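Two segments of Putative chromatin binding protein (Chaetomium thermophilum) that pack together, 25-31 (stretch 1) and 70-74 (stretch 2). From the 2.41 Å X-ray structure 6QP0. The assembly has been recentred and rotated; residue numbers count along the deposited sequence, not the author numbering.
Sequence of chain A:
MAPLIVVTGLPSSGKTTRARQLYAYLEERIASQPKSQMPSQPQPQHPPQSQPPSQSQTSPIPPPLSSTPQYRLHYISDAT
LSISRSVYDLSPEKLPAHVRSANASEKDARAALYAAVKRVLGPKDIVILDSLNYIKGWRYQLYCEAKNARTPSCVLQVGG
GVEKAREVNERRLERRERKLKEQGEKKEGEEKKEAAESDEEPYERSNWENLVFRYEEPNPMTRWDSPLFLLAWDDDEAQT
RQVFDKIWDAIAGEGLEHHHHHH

Stretch 1, residues 25-31: YLEERIA
Stretch 2 70-74: QYRLH

Helix 25-31 packs against the short segment 70-74 of the same chain mainly through aliphatic side chains, with no hydrogen bond between the two stretches. Stretch 1 is helical throughout and continues a helix that begins earlier in the chain; its phi/psi values lie between -59/-53 and -78/-21. Three backbone bonds fix the turns: Arg-29 N to Tyr-25 O and Ile-30 N to Leu-26 O, each 3.1 Å, and Ala-31 N to Glu-27 O, 3.2 Å. Stretch 2 is extended, with Tyr-71 at -130/164 leading into a strand formed by Arg-72 (-107/141), Leu-73 (-110/125) and His-74 (-124/145), which runs on beyond the segment. Helix and strand are nearly antiparallel, their directions 172° apart and their axes 9.3 Å apart at closest approach. In register, Ile-30 CA lies 6.1 Å from Gln-70 CA, and Glu-27 CA lies 7.3 Å from Leu-73 CA.

Ile-30 is the centre of the contact, with 102 Å² of the residue covered by the other stretch. Its CA-to-CB bond points toward stretch 2, and chi1 m (-67°) with chi2 t (166°) places both branches against stretch 2, with CG2 the nearer to Tyr-71 O and CD1 the nearer to Tyr-71 CB. Ile-30 CG2 rests 3.4 Å from the carbonyl Tyr-71 O, a close van der Waals approach, and 4.3 Å from Gln-70 NE2. Ile-30 CD1 reaches Tyr-71 CB at 4.0 Å and Leu-73 CB at 4.1 Å. An isoleucine suits this place because both CG2 and CD1 lie within van der Waals reach of stretch 2.

Leu-73, with 77 Å² covered, is the main apolar residue contributed by the strand. It also points toward its partner, and its t, p rotamer (-174°, 57°) sets the two methyls side by side across the helix direction. Both lie against Leu-26: Leu-73 CD1 is 3.9 Å from Leu-26 CD1 and from Leu-26 CB, and Leu-73 CD2 is 4.1 Å from Leu-26 CB. Leu-73 CD2 also reaches Glu-27 N at 4.0 Å and Glu-27 CB at 4.3 Å. Leu-26, one helical turn before Ile-30, is buried and points toward the strand in an m, t rotamer (-67°, 168°). Glu-27 points sideways, chi1 and chi2 both t (-160°, 171°); its CB borders Leu-73 CD2, and the residue as a whole is exposed.

Tyr-71 contributes 39 Å². Its CA-to-CB bond is sideways and chi1 is m (-69°), with chi2 -73°; the end of the side chain leads away, leaving CB as the side-chain atom nearest Ile-30, and the backbone O makes the closer approach. Gln-70 is an exposed neighbour at the margin, chi1 p (65°) and chi2 t (179°), its amide near Ile-30 CG2 without a polar partner there.

Alternation along the extended segment turns Arg-72 away, with chi1 m (-80°) and chi2 t (172°); the residue is exposed. On the helix, Glu-28 and Arg-29 are out of reach, and Ala-31 points away. In all, 286 Å² is buried, summed over both sides, in a small, mainly apolar contact.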

# COMPACT_ATOMS: atom_id res chain seq x y z
N TYR A 25 -0.11 12.98 9.04
CA TYR A 25 0.45 12.71 10.37
C TYR A 25 1.97 12.78 10.35
O TYR A 25 2.58 13.48 11.16
CB TYR A 25 -0.02 11.33 10.85
CG TYR A 25 0.69 10.87 12.10
CD1 TYR A 25 1.90 10.18 12.03
CD2 TYR A 25 0.16 11.12 13.36
CE1 TYR A 25 2.56 9.76 13.17
CE2 TYR A 25 0.81 10.70 14.50
CZ TYR A 25 2.00 10.02 14.40
OH TYR A 25 2.66 9.60 15.54
N LEU A 26 2.60 12.05 9.42
CA LEU A 26 4.05 12.07 9.35
C LEU A 26 4.59 13.44 9.00
O LEU A 26 5.75 13.74 9.31
CB LEU A 26 4.52 11.04 8.32
CG LEU A 26 4.25 9.58 8.72
CD1 LEU A 26 4.48 8.66 7.54
CD2 LEU A 26 5.13 9.17 9.90
N GLU A 27 3.79 14.30 8.37
CA GLU A 27 4.24 15.65 8.05
C GLU A 27 4.33 16.50 9.31
O GLU A 27 5.32 17.22 9.52
CB GLU A 27 3.32 16.29 7.03
CG GLU A 27 3.93 17.46 6.28
CD GLU A 27 3.06 17.94 5.14
OE1 GLU A 27 1.82 17.90 5.27
OE2 GLU A 27 3.62 18.34 4.09
N GLU A 28 3.32 16.43 10.18
CA GLU A 28 3.37 17.18 11.43
C GLU A 28 4.47 16.66 12.34
O GLU A 28 5.12 17.44 13.05
CB GLU A 28 2.01 17.13 12.14
CG GLU A 28 1.84 15.94 13.09
CD GLU A 28 0.44 15.84 13.67
OE1 GLU A 28 0.23 16.26 14.83
OE2 GLU A 28 -0.46 15.34 12.96
N ARG A 29 4.71 15.35 12.32
CA ARG A 29 5.68 14.76 13.24
C ARG A 29 7.10 15.07 12.82
O ARG A 29 7.98 15.28 13.67
CB ARG A 29 5.46 13.25 13.33
CG ARG A 29 6.25 12.56 14.43
CD ARG A 29 5.79 13.00 15.82
NE ARG A 29 6.42 12.22 16.87
CZ ARG A 29 6.01 11.02 17.27
NH1 ARG A 29 4.95 10.45 16.70
NH2 ARG A 29 6.65 10.38 18.24
N ILE A 30 7.37 15.12 11.51
CA ILE A 30 8.71 15.44 11.03
C ILE A 30 9.05 16.89 11.33
O ILE A 30 10.16 17.20 11.78
CB ILE A 30 8.83 15.13 9.53
CG1 ILE A 30 8.73 13.62 9.30
CG2 ILE A 30 10.14 15.67 8.98
CD1 ILE A 30 8.50 13.23 7.85
N ALA A 31 8.11 17.80 11.08
CA ALA A 31 8.27 19.18 11.52
C ALA A 31 7.96 19.35 13.00
O ALA A 31 8.41 20.33 13.61
CB ALA A 31 7.36 20.10 10.70
N GLN A 70 16.14 14.95 11.02
CA GLN A 70 14.79 14.94 10.48
C GLN A 70 14.70 14.00 9.27
O GLN A 70 15.68 13.35 8.92
CB GLN A 70 14.35 16.35 10.09
CG GLN A 70 15.14 16.96 8.95
CD GLN A 70 14.65 18.34 8.59
OE1 GLN A 70 15.40 19.32 8.65
NE2 GLN A 70 13.38 18.44 8.21
N TYR A 71 13.53 13.96 8.64
CA TYR A 71 13.26 13.00 7.58
C TYR A 71 12.69 13.69 6.35
O TYR A 71 12.23 14.83 6.40
CB TYR A 71 12.27 11.91 8.05
CG TYR A 71 12.83 10.98 9.09
CD1 TYR A 71 13.76 10.01 8.75
CD2 TYR A 71 12.41 11.05 10.41
CE1 TYR A 71 14.27 9.14 9.70
CE2 TYR A 71 12.92 10.19 11.37
CZ TYR A 71 13.85 9.24 11.00
OH TYR A 71 14.36 8.38 11.95
N ARG A 72 12.74 12.96 5.24
CA ARG A 72 12.03 13.31 4.02
C ARG A 72 10.84 12.37 3.85
O ARG A 72 10.95 11.17 4.14
CB ARG A 72 12.94 13.22 2.80
CG ARG A 72 13.86 14.42 2.60
CD ARG A 72 14.86 14.15 1.48
NE ARG A 72 16.10 13.56 1.98
CZ ARG A 72 16.92 12.79 1.27
NH1 ARG A 72 16.64 12.48 0.01
NH2 ARG A 72 18.03 12.32 1.83
N LEU A 73 9.72 12.90 3.38
CA LEU A 73 8.48 12.15 3.26
C LEU A 73 8.16 11.92 1.79
O LEU A 73 8.07 12.88 1.01
CB LEU A 73 7.33 12.90 3.95
CG LEU A 73 5.99 12.19 4.03
CD1 LEU A 73 6.12 10.85 4.75
CD2 LEU A 73 4.97 13.08 4.74
N HIS A 74 7.97 10.66 1.42
CA HIS A 74 7.65 10.27 0.05
C HIS A 74 6.36 9.46 0.03
O HIS A 74 6.08 8.68 0.95
CB HIS A 74 8.78 9.45 -0.58
CG HIS A 74 10.13 10.07 -0.47
ND1 HIS A 74 10.64 10.92 -1.44
CD2 HIS A 74 11.08 9.97 0.48
CE1 HIS A 74 11.85 11.31 -1.08
NE2 HIS A 74 12.14 10.75 0.08